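Local coordinates for SusD superfamily protein (Bacteroides thetaiotaomicron VPI-5482, PDB 3HDX), which belongs to the SusD family of outer-membrane proteins and probably binds polysaccharide at the cell surface for uptake, at residues T34-G39 with G274-L279; D40-D45 with W429-L434; F360-D365 with R421-G426. One frame throughout, in Å; residues are numbered along the deposited sequence.

How the interactions relate
From the N terminus, helix 34-41 and the loop that follows it supply the first partners of two contacts. Residues 34-39 meet 274-279 in interaction 1, closing a loop of 234 residues, and the adjoining 40-45 wait for 429-434, near the C terminus, to form interaction 2. The segments of these two contacts alternate, so their loops cross. Interaction 3, between 360-365 and 421-426, opens after interaction 1 has closed and is nested inside the loop of interaction 2. The three sites adjoin: Gly-39 O receives the backbone N-H of Trp-431, and Arg-421 forms a salt bridge with Asp-45. Together they gather helix 34-41, the short helix 276-280, the junction of strand 358-361 with helix 363-376, and helices 409-423 and 430-441.

Interaction 1 of 3, residues T34-G39 with G274-L279; sequences THWICG and GHLEQL
The indole of Trp-36 carries most of this contact, standing out from helix 34-41 against the start of the short helix 276-280. Its CB points toward the other segment, and CG lies anti to the carbonyl carbon (chi1 -52°), beside the backbone N. Leu-276 sits on one face: its CB is 3.9 Å from the centroid of the Trp-36 five-membered ring and only 8° off the normal, a CH-pi contact. The CD1 branch of Leu-276 continues this cover, 3.8 Å from Trp-36 CG. On the opposite face the Trp-36 ring rests on its own helical neighbour, with His-35 CB 3.9 Å above the plane. The backbone at His-275 passes over the same face as Leu-276, its N 3.8 Å from Trp-36 CZ3.

Packing thins away from the indole. One residue on from Trp-36, Ile-37 crosses Leu-279 at about a right angle, tip to tip, with CD1 of Ile-37 4.2 Å from CD1 of Leu-279; Leu-54 of helix 52-58 touches both. At the other margin, partly exposed Gly-274 meets the six-membered end of the indole with its carbonyl, and residues 265-273, just before it, are not modelled, consistent with mobility. No hydrogen bond spans the segments, and the His-275 side chain turns away to Ser-356. The result is apolar packing of a loop-to-helix junction on an N-terminal helix within the mainly helical SusD fold.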
loop_
_atom_site.group_PDB
_atom_site.type_symbol
_atom_site.label_atom_id
_atom_site.label_comp_id
_atom_site.label_asym_id
_atom_site.label_seq_id
_atom_site.Cartn_x
_atom_site.Cartn_y
_atom_site.Cartn_z
ATOM N N THR A 34 -1.795 -1.795 -10.947
ATOM C CA THR A 34 -0.555 -1.181 -10.504
ATOM C C THR A 34 -0.085 -1.651 -9.134
ATOM O O THR A 34 1.059 -2.030 -8.962
ATOM C CB THR A 34 -0.663 0.385 -10.516
ATOM O OG1 THR A 34 -0.669 0.839 -11.877
ATOM C CG2 THR A 34 0.471 1.051 -9.707
ATOM N N HIS A 35 -0.984 -1.635 -8.163
ATOM C CA HIS A 35 -0.576 -1.940 -6.789
ATOM C C HIS A 35 0.117 -3.301 -6.658
ATOM O O HIS A 35 1.185 -3.418 -6.050
ATOM C CB HIS A 35 -1.791 -1.826 -5.858
ATOM C CG HIS A 35 -1.457 -1.947 -4.394
ATOM N ND1 HIS A 35 -0.644 -1.055 -3.722
ATOM C CD2 HIS A 35 -1.890 -2.837 -3.467
ATOM C CE1 HIS A 35 -0.571 -1.422 -2.452
ATOM N NE2 HIS A 35 -1.316 -2.499 -2.272
ATOM N N TRP A 36 -0.460 -4.289 -7.330
ATOM C CA TRP A 36 0.026 -5.670 -7.286
ATOM C C TRP A 36 1.140 -5.912 -8.272
ATOM O O TRP A 36 2.063 -6.673 -7.982
ATOM C CB TRP A 36 -1.150 -6.652 -7.438
ATOM C CG TRP A 36 -2.206 -6.306 -6.433
ATOM C CD1 TRP A 36 -2.231 -6.633 -5.108
ATOM C CD2 TRP A 36 -3.324 -5.437 -6.659
ATOM N NE1 TRP A 36 -3.312 -6.041 -4.498
ATOM C CE2 TRP A 36 -3.993 -5.297 -5.423
ATOM C CE3 TRP A 36 -3.825 -4.747 -7.791
ATOM C CZ2 TRP A 36 -5.139 -4.501 -5.284
ATOM C CZ3 TRP A 36 -4.959 -3.949 -7.647
ATOM C CH2 TRP A 36 -5.589 -3.819 -6.392
ATOM N N ILE A 37 1.031 -5.293 -9.457
ATOM C CA ILE A 37 2.055 -5.410 -10.494
ATOM C C ILE A 37 3.378 -4.848 -9.968
ATOM O O ILE A 37 4.435 -5.502 -10.045
ATOM C CB ILE A 37 1.622 -4.646 -11.790
ATOM C CG1 ILE A 37 0.456 -5.368 -12.500
ATOM C CG2 ILE A 37 2.822 -4.413 -12.710
ATOM C CD1 ILE A 37 0.734 -6.716 -13.023
ATOM N N CYS A 38 3.306 -3.661 -9.360
ATOM C CA CYS A 38 4.501 -3.001 -8.840
ATOM C C CYS A 38 4.974 -3.529 -7.493
ATOM O O CYS A 38 6.186 -3.434 -7.214
ATOM C CB CYS A 38 4.297 -1.470 -8.760
ATOM S SG CYS A 38 3.947 -0.700 -10.329
ATOM N N GLY A 39 4.040 -4.014 -6.664
ATOM C CA GLY A 39 4.329 -4.418 -5.296
ATOM C C GLY A 39 4.493 -5.887 -4.990
ATOM O O GLY A 39 5.223 -6.233 -4.089
ATOM N N GLY A 274 -9.291 -2.146 -11.145
ATOM C CA GLY A 274 -8.223 -3.031 -10.589
ATOM C C GLY A 274 -8.392 -3.795 -9.235
ATOM O O GLY A 274 -8.613 -3.226 -8.142
ATOM N N HIS A 275 -8.222 -5.116 -9.304
ATOM C CA HIS A 275 -8.364 -6.029 -8.157
ATOM C C HIS A 275 -7.403 -7.196 -8.333
ATOM O O HIS A 275 -7.271 -7.728 -9.446
ATOM C CB HIS A 275 -9.791 -6.599 -8.143
ATOM C CG HIS A 275 -10.836 -5.555 -7.932
ATOM N ND1 HIS A 275 -11.193 -5.095 -6.676
ATOM C CD2 HIS A 275 -11.481 -4.760 -8.824
ATOM C CE1 HIS A 275 -12.063 -4.104 -6.815
ATOM N NE2 HIS A 275 -12.255 -3.883 -8.105
ATOM N N LEU A 276 -6.746 -7.619 -7.252
ATOM C CA LEU A 276 -5.821 -8.748 -7.331
ATOM C C LEU A 276 -6.491 -9.989 -7.915
ATOM O O LEU A 276 -5.865 -10.753 -8.645
ATOM C CB LEU A 276 -5.241 -9.131 -5.958
ATOM C CG LEU A 276 -4.267 -10.318 -5.909
ATOM C CD1 LEU A 276 -3.002 -10.013 -6.760
ATOM C CD2 LEU A 276 -3.897 -10.706 -4.479
ATOM N N GLU A 277 -7.740 -10.197 -7.526
ATOM C CA GLU A 277 -8.532 -11.340 -8.019
ATOM C C GLU A 277 -8.516 -11.513 -9.541
ATOM O O GLU A 277 -8.623 -12.626 -10.029
ATOM C CB GLU A 277 -9.999 -11.241 -7.577
ATOM C CG GLU A 277 -10.265 -11.321 -6.093
ATOM C CD GLU A 277 -10.365 -9.981 -5.395
ATOM O OE1 GLU A 277 -9.692 -9.016 -5.793
ATOM O OE2 GLU A 277 -11.124 -9.888 -4.429
ATOM N N GLN A 278 -8.424 -10.424 -10.298
ATOM C CA GLN A 278 -8.303 -10.511 -11.757
ATOM C C GLN A 278 -7.085 -11.362 -12.172
ATOM O O GLN A 278 -7.152 -12.150 -13.159
ATOM C CB GLN A 278 -8.225 -9.120 -12.379
ATOM C CG GLN A 278 -9.515 -8.334 -12.237
ATOM C CD GLN A 278 -9.416 -6.829 -12.541
ATOM O OE1 GLN A 278 -8.323 -6.259 -12.614
ATOM N NE2 GLN A 278 -10.595 -6.164 -12.686
ATOM N N LEU A 279 -5.998 -11.224 -11.405
ATOM C CA LEU A 279 -4.779 -11.952 -11.641
ATOM C C LEU A 279 -4.709 -13.315 -10.965
ATOM O O LEU A 279 -4.063 -14.210 -11.489
ATOM C CB LEU A 279 -3.561 -11.107 -11.179
ATOM C CG LEU A 279 -3.317 -9.784 -11.920
ATOM C CD1 LEU A 279 -2.278 -8.922 -11.157
ATOM C CD2 LEU A 279 -2.912 -10.024 -13.374
#

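Interaction 2 of 3, residues D40-D45 with W429-L434; sequences DLRKGD and WRWYDL. With EDO (1,2-ethanediol), chain H; EDO (1,2-ethanediol), chain E.
A guanidinium-indole stack joins the C-terminal end of helix 34-41 to the first turn of helix 430-441. Arg-42, the first residue past the helix, has CG anti to its backbone N and runs extended to NE, so that the whole chain lies along one face of Trp-431. Its CD sits 3.8 Å from the centroid of the Trp-431 five-membered ring as a CH-pi contact, and the guanidinium follows flat on the indole, the planes 23° apart. Arg-42 NH2 is held by Asn-60. Lys-43 adds aliphatic cover, its CG 3.7 Å from Trp-431 CZ3, before its amine end leads away.

Here the SusD chain brings a helix end from its N-terminal part onto a C-terminal helix, and water and charge complete the join. Water 1 donates to Asp-40 OD1 (2.7 Å) and accepts from Trp-429 N, while Asp-40 OD2 takes the N-H of Gly-428. Farther out, Arg-430, bent at chi2 (58°), crosses Asp-45 at about a right angle, its NE 3.7 Å from Asp-45 OD2. That salt bridge is long and works through charge alone, since the oxygen lies well out of the guanidinium plane; Asp-45 has a stronger partner in Arg-421. Water 2 links Lys-43 O and Asp-45 OD1 to Arg-430 NH2. An ethanediol, probably from the crystallisation liquor, accepts on O1 from Arg-430 NH1 (2.8 Å) and NH2.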
loop_
_atom_site.group_PDB
_atom_site.type_symbol
_atom_site.label_atom_id
_atom_site.label_comp_id
_atom_site.label_asym_id
_atom_site.label_seq_id
_atom_site.Cartn_x
_atom_site.Cartn_y
_atom_site.Cartn_z
ATOM N N ASP A 40 3.755 -6.741 -5.693
ATOM C CA ASP A 40 3.780 -8.185 -5.484
ATOM C C ASP A 40 4.478 -8.961 -6.593
ATOM O O ASP A 40 5.209 -9.910 -6.329
ATOM C CB ASP A 40 2.363 -8.765 -5.347
ATOM C CG ASP A 40 1.759 -8.511 -4.009
ATOM O OD1 ASP A 40 2.250 -9.049 -3.010
ATOM O OD2 ASP A 40 0.780 -7.781 -3.939
ATOM N N LEU A 41 4.243 -8.561 -7.844
ATOM C CA LEU A 41 4.714 -9.374 -8.982
ATOM C C LEU A 41 6.203 -9.252 -9.254
ATOM O O LEU A 41 6.873 -10.256 -9.564
ATOM C CB LEU A 41 3.869 -9.066 -10.225
ATOM C CG LEU A 41 4.130 -9.897 -11.503
ATOM C CD1 LEU A 41 3.872 -11.386 -11.246
ATOM C CD2 LEU A 41 3.204 -9.349 -12.604
ATOM N N ARG A 42 6.712 -8.029 -9.171
ATOM C CA ARG A 42 8.113 -7.682 -9.465
ATOM C C ARG A 42 9.071 -8.393 -8.507
ATOM O O ARG A 42 9.092 -8.122 -7.310
ATOM C CB ARG A 42 8.282 -6.175 -9.412
ATOM C CG ARG A 42 9.565 -5.675 -9.956
ATOM C CD ARG A 42 9.619 -4.192 -9.883
ATOM N NE ARG A 42 10.821 -3.669 -10.516
ATOM C CZ ARG A 42 11.244 -2.415 -10.374
ATOM N NH1 ARG A 42 10.520 -1.522 -9.671
ATOM N NH2 ARG A 42 12.385 -2.051 -10.949
ATOM N N LYS A 43 9.862 -9.314 -9.059
ATOM C CA LYS A 43 10.757 -10.191 -8.295
ATOM C C LYS A 43 10.041 -10.869 -7.107
ATOM O O LYS A 43 10.651 -11.196 -6.083
ATOM C CB LYS A 43 12.023 -9.452 -7.858
ATOM C CG LYS A 43 12.874 -8.899 -8.996
ATOM C CD LYS A 43 13.370 -9.974 -9.968
ATOM C CE LYS A 43 14.241 -11.022 -9.301
ATOM N NZ LYS A 43 14.653 -12.127 -10.229
ATOM N N GLY A 44 8.754 -11.170 -7.320
ATOM C CA GLY A 44 7.920 -11.700 -6.283
ATOM C C GLY A 44 7.878 -13.199 -6.230
ATOM O O GLY A 44 8.697 -13.891 -6.846
ATOM N N ASP A 45 6.878 -13.683 -5.488
ATOM C CA ASP A 45 6.681 -15.126 -5.249
ATOM C C ASP A 45 5.663 -15.744 -6.141
ATOM O O ASP A 45 5.403 -16.941 -5.999
ATOM C CB ASP A 45 6.309 -15.342 -3.789
ATOM C CG ASP A 45 7.452 -14.926 -2.855
ATOM O OD1 ASP A 45 8.602 -15.250 -3.201
ATOM O OD2 ASP A 45 7.186 -14.305 -1.807
ATOM N N TRP A 429 3.317 -5.376 -0.943
ATOM C CA TRP A 429 4.512 -5.091 -0.119
ATOM C C TRP A 429 5.819 -5.750 -0.508
ATOM O O TRP A 429 6.871 -5.154 -0.299
ATOM C CB TRP A 429 4.237 -5.434 1.361
ATOM C CG TRP A 429 3.422 -4.381 2.020
ATOM C CD1 TRP A 429 2.136 -4.446 2.444
ATOM C CD2 TRP A 429 3.890 -3.074 2.322
ATOM N NE1 TRP A 429 1.737 -3.226 2.974
ATOM C CE2 TRP A 429 2.792 -2.354 2.902
ATOM C CE3 TRP A 429 5.120 -2.412 2.103
ATOM C CZ2 TRP A 429 2.886 -1.010 3.247
ATOM C CZ3 TRP A 429 5.222 -1.087 2.491
ATOM C CH2 TRP A 429 4.111 -0.398 3.044
ATOM N N ARG A 430 5.749 -6.952 -1.074
ATOM C CA ARG A 430 6.950 -7.779 -1.257
ATOM C C ARG A 430 8.128 -7.080 -1.937
ATOM O O ARG A 430 9.247 -7.146 -1.469
ATOM C CB ARG A 430 6.591 -9.079 -1.956
ATOM C CG ARG A 430 7.704 -10.036 -2.206
ATOM C CD ARG A 430 8.465 -10.497 -0.965
ATOM N NE ARG A 430 9.456 -11.481 -1.354
ATOM C CZ ARG A 430 10.503 -11.901 -0.637
ATOM N NH1 ARG A 430 10.743 -11.472 0.590
ATOM N NH2 ARG A 430 11.314 -12.805 -1.169
ATOM N N TRP A 431 7.879 -6.444 -3.059
ATOM C CA TRP A 431 8.974 -5.800 -3.812
ATOM C C TRP A 431 9.638 -4.684 -2.982
ATOM O O TRP A 431 10.854 -4.636 -2.858
ATOM C CB TRP A 431 8.472 -5.249 -5.157
ATOM C CG TRP A 431 9.464 -4.321 -5.760
ATOM C CD1 TRP A 431 9.354 -2.976 -5.835
ATOM C CD2 TRP A 431 10.782 -4.652 -6.234
ATOM N NE1 TRP A 431 10.508 -2.436 -6.352
ATOM C CE2 TRP A 431 11.405 -3.446 -6.609
ATOM C CE3 TRP A 431 11.478 -5.836 -6.381
ATOM C CZ2 TRP A 431 12.699 -3.402 -7.151
ATOM C CZ3 TRP A 431 12.774 -5.810 -6.905
ATOM C CH2 TRP A 431 13.370 -4.596 -7.287
ATOM N N TYR A 432 8.833 -3.800 -2.408
ATOM C CA TYR A 432 9.365 -2.704 -1.603
ATOM C C TYR A 432 10.119 -3.256 -0.371
ATOM O O TYR A 432 11.183 -2.764 -0.010
ATOM C CB TYR A 432 8.259 -1.738 -1.194
ATOM C CG TYR A 432 7.442 -1.260 -2.345
ATOM C CD1 TYR A 432 8.009 -0.459 -3.335
ATOM C CD2 TYR A 432 6.123 -1.692 -2.513
ATOM C CE1 TYR A 432 7.271 -0.067 -4.430
ATOM C CE2 TYR A 432 5.364 -1.295 -3.601
ATOM C CZ TYR A 432 5.947 -0.486 -4.571
ATOM O OH TYR A 432 5.190 -0.053 -5.646
ATOM N N ASP A 433 9.544 -4.285 0.240
ATOM C CA ASP A 433 10.163 -4.986 1.348
ATOM C C ASP A 433 11.498 -5.598 0.948
ATOM O O ASP A 433 12.468 -5.544 1.713
ATOM C CB ASP A 433 9.252 -6.081 1.882
ATOM C CG ASP A 433 8.061 -5.541 2.672
ATOM O OD1 ASP A 433 7.930 -4.323 2.905
ATOM O OD2 ASP A 433 7.231 -6.367 3.101
ATOM N N LEU A 434 11.598 -6.141 -0.282
ATOM C CA LEU A 434 12.884 -6.731 -0.728
ATOM C C LEU A 434 13.968 -5.670 -0.780
ATOM O O LEU A 434 15.120 -5.953 -0.413
ATOM C CB LEU A 434 12.717 -7.389 -2.102
ATOM C CG LEU A 434 12.193 -8.822 -2.079
ATOM C CD1 LEU A 434 11.808 -9.244 -3.492
ATOM C CD2 LEU A 434 13.262 -9.767 -1.515
HETATM C C1 EDO H . 8.401 -17.534 -8.406
HETATM O O1 EDO H . 9.198 -16.681 -7.585
HETATM C C2 EDO H . 9.208 -17.871 -9.645
HETATM O O2 EDO H . 9.429 -16.647 -10.365
HETATM C C1 EDO E . 14.403 -12.943 0.943
HETATM O O1 EDO E . 12.996 -13.005 1.247
HETATM C C2 EDO E . 14.791 -14.057 0.003
HETATM O O2 EDO E . 14.064 -13.887 -1.215
HETATM O O HOH W 1 3.072 -8.240 -0.623
HETATM O O HOH W 2 10.116 -12.903 -3.896
#

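Interaction 3 of 3, residues F360-D365 with R421-G426; sequences FTRLED and RRELMG
Charge dominates this buried contact, in which Arg-362, Glu-364 and Glu-423 form a salt-bridge network. Arg-362 occupies the N-cap position of helix 363-376, and its CG takes the crowded place between backbone N and carbonyl carbon (chi1 55°). From there the extended chain delivers the guanidinium end-on to one oxygen of Glu-423: NH1 of Arg-362 bonds OE2 of Glu-423 at 2.9 Å, on its anti lone pair, and NH2 of Arg-362 reaches the same OE2 at 3.1 Å from above the carboxylate plane. Guanidinium and carboxylate are turned 64° apart. NH1 of Arg-362 also bonds weakly to OE1 of Glu-364, 2.9 Å away, NH2 pairs with Glu-427, and OE2 of Glu-364 is held by the backbone N-H of Thr-235. The two acids come close, OE2 of Glu-364 lying 4.5 Å from OE2 of Glu-423, and the arginine between them, with Arg-394 and Arg-311 at Glu-423, probably offsets their repulsion. An alanine at Arg-362 would lose the bonds to Glu-423 and the pairings with Glu-364 and Glu-427, and would probably leave the two acids' repulsion less well offset.

Van der Waals packing comes from Leu-424, the first residue to leave helix 409-423. Its CD2 lies over one face of the Arg-362 guanidinium, 3.8 Å from NH2 of Arg-362, and its CD1 packs against Asp-365 CB. Thr-361 OG1 donates to Asp-365 OD2 at 2.6 Å.

Leu-240 of helix 237-241 touches both Arg-362 and Glu-423. The contact thus fastens the junction of strand 358-361 and helix 363-376 to the C-terminal end of helix 409-423.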
loop_
_atom_site.group_PDB
_atom_site.type_symbol
_atom_site.label_atom_id
_atom_site.label_comp_id
_atom_site.label_asym_id
_atom_site.label_seq_id
_atom_site.Cartn_x
_atom_site.Cartn_y
_atom_site.Cartn_z
ATOM N N PHE A 360 -3.501 -0.694 2.076
ATOM C CA PHE A 360 -2.133 -0.243 2.100
ATOM C C PHE A 360 -1.434 -0.698 3.365
ATOM O O PHE A 360 -0.303 -1.155 3.306
ATOM C CB PHE A 360 -2.021 1.263 1.892
ATOM C CG PHE A 360 -0.622 1.764 1.989
ATOM C CD1 PHE A 360 0.288 1.586 0.939
ATOM C CD2 PHE A 360 -0.162 2.354 3.153
ATOM C CE1 PHE A 360 1.630 2.055 1.080
ATOM C CE2 PHE A 360 1.154 2.799 3.255
ATOM C CZ PHE A 360 2.029 2.620 2.243
ATOM N N THR A 361 -2.109 -0.529 4.503
ATOM C CA THR A 361 -1.565 -0.938 5.782
ATOM C C THR A 361 -2.646 -1.292 6.782
ATOM O O THR A 361 -3.821 -0.941 6.661
ATOM C CB THR A 361 -0.608 0.128 6.364
ATOM O OG1 THR A 361 0.120 -0.415 7.483
ATOM C CG2 THR A 361 -1.323 1.415 6.771
ATOM N N ARG A 362 -2.187 -2.010 7.779
ATOM C CA ARG A 362 -2.955 -2.564 8.864
ATOM C C ARG A 362 -1.985 -2.830 10.016
ATOM O O ARG A 362 -0.758 -2.768 9.841
ATOM C CB ARG A 362 -3.701 -3.837 8.434
ATOM C CG ARG A 362 -2.816 -4.937 7.831
ATOM C CD ARG A 362 -3.728 -5.990 7.179
ATOM N NE ARG A 362 -3.004 -7.083 6.514
ATOM C CZ ARG A 362 -2.631 -8.217 7.103
ATOM N NH1 ARG A 362 -2.794 -8.415 8.399
ATOM N NH2 ARG A 362 -2.040 -9.154 6.387
ATOM N N LEU A 363 -2.528 -3.172 11.186
ATOM C CA LEU A 363 -1.679 -3.311 12.381
ATOM C C LEU A 363 -0.525 -4.286 12.243
ATOM O O LEU A 363 0.572 -4.038 12.753
ATOM C CB LEU A 363 -2.471 -3.601 13.673
ATOM C CG LEU A 363 -3.015 -2.341 14.356
ATOM C CD1 LEU A 363 -3.963 -2.709 15.496
ATOM C CD2 LEU A 363 -1.923 -1.417 14.846
ATOM N N GLU A 364 -0.736 -5.373 11.513
ATOM C CA GLU A 364 0.337 -6.377 11.375
ATOM C C GLU A 364 1.542 -5.795 10.612
ATOM O O GLU A 364 2.706 -6.090 10.927
ATOM C CB GLU A 364 -0.158 -7.667 10.696
ATOM C CG GLU A 364 -1.171 -8.498 11.514
ATOM C CD GLU A 364 -2.595 -7.990 11.519
ATOM O OE1 GLU A 364 -2.891 -6.940 10.877
ATOM O OE2 GLU A 364 -3.426 -8.676 12.141
ATOM N N ASP A 365 1.251 -5.017 9.573
ATOM C CA ASP A 365 2.300 -4.323 8.801
ATOM C C ASP A 365 3.117 -3.401 9.718
ATOM O O ASP A 365 4.341 -3.494 9.777
ATOM C CB ASP A 365 1.722 -3.546 7.631
ATOM C CG ASP A 365 2.739 -2.603 6.993
ATOM O OD1 ASP A 365 3.895 -3.037 6.760
ATOM O OD2 ASP A 365 2.383 -1.416 6.750
ATOM N N ARG A 421 6.722 -11.447 4.349
ATOM C CA ARG A 421 6.517 -12.182 3.093
ATOM C C ARG A 421 5.264 -13.047 3.214
ATOM O O ARG A 421 4.470 -13.093 2.300
ATOM C CB ARG A 421 7.723 -13.037 2.798
ATOM C CG ARG A 421 7.759 -13.767 1.458
ATOM C CD ARG A 421 9.040 -14.564 1.403
ATOM N NE ARG A 421 9.337 -15.104 0.063
ATOM C CZ ARG A 421 10.388 -15.862 -0.207
ATOM N NH1 ARG A 421 11.263 -16.194 0.736
ATOM N NH2 ARG A 421 10.609 -16.254 -1.468
ATOM N N ARG A 422 5.141 -13.738 4.342
ATOM C CA ARG A 422 3.973 -14.543 4.620
ATOM C C ARG A 422 2.700 -13.734 4.909
ATOM O O ARG A 422 1.648 -13.962 4.312
ATOM C CB ARG A 422 4.264 -15.517 5.775
ATOM C CG ARG A 422 5.273 -16.572 5.429
ATOM C CD ARG A 422 5.435 -17.584 6.514
ATOM N NE ARG A 422 6.196 -17.055 7.632
ATOM C CZ ARG A 422 7.511 -17.183 7.829
ATOM N NH1 ARG A 422 8.285 -17.843 6.983
ATOM N NH2 ARG A 422 8.050 -16.646 8.911
ATOM N N GLU A 423 2.809 -12.800 5.836
ATOM C CA GLU A 423 1.645 -12.075 6.307
ATOM C C GLU A 423 1.030 -11.148 5.313
ATOM O O GLU A 423 -0.190 -11.112 5.198
ATOM C CB GLU A 423 2.017 -11.297 7.592
ATOM C CG GLU A 423 0.871 -10.565 8.242
ATOM C CD GLU A 423 -0.293 -11.481 8.671
ATOM O OE1 GLU A 423 -0.036 -12.671 8.942
ATOM O OE2 GLU A 423 -1.442 -10.954 8.796
ATOM N N LEU A 424 1.868 -10.456 4.557
ATOM C CA LEU A 424 1.408 -9.421 3.649
ATOM C C LEU A 424 1.354 -9.878 2.191
ATOM O O LEU A 424 1.191 -9.051 1.264
ATOM C CB LEU A 424 2.284 -8.160 3.816
ATOM C CG LEU A 424 2.422 -7.614 5.252
ATOM C CD1 LEU A 424 3.496 -6.511 5.360
ATOM C CD2 LEU A 424 1.070 -7.082 5.742
HETATM N N MSE A 425 1.430 -11.182 1.963
HETATM C CA MSE A 425 1.398 -11.746 0.604
HETATM C C MSE A 425 0.126 -11.272 -0.127
HETATM O O MSE A 425 -0.979 -11.385 0.402
HETATM C CB MSE A 425 1.459 -13.274 0.701
HETATM C CG MSE A 425 1.600 -13.987 -0.650
HETATM SE SE MSE A 425 1.930 -15.873 -0.427
HETATM C CE MSE A 425 3.756 -15.903 0.143
ATOM N N GLY A 426 0.311 -10.724 -1.321
ATOM C CA GLY A 426 -0.790 -10.209 -2.086
ATOM C C GLY A 426 -1.317 -8.820 -1.719
ATOM O O GLY A 426 -2.341 -8.365 -2.285
#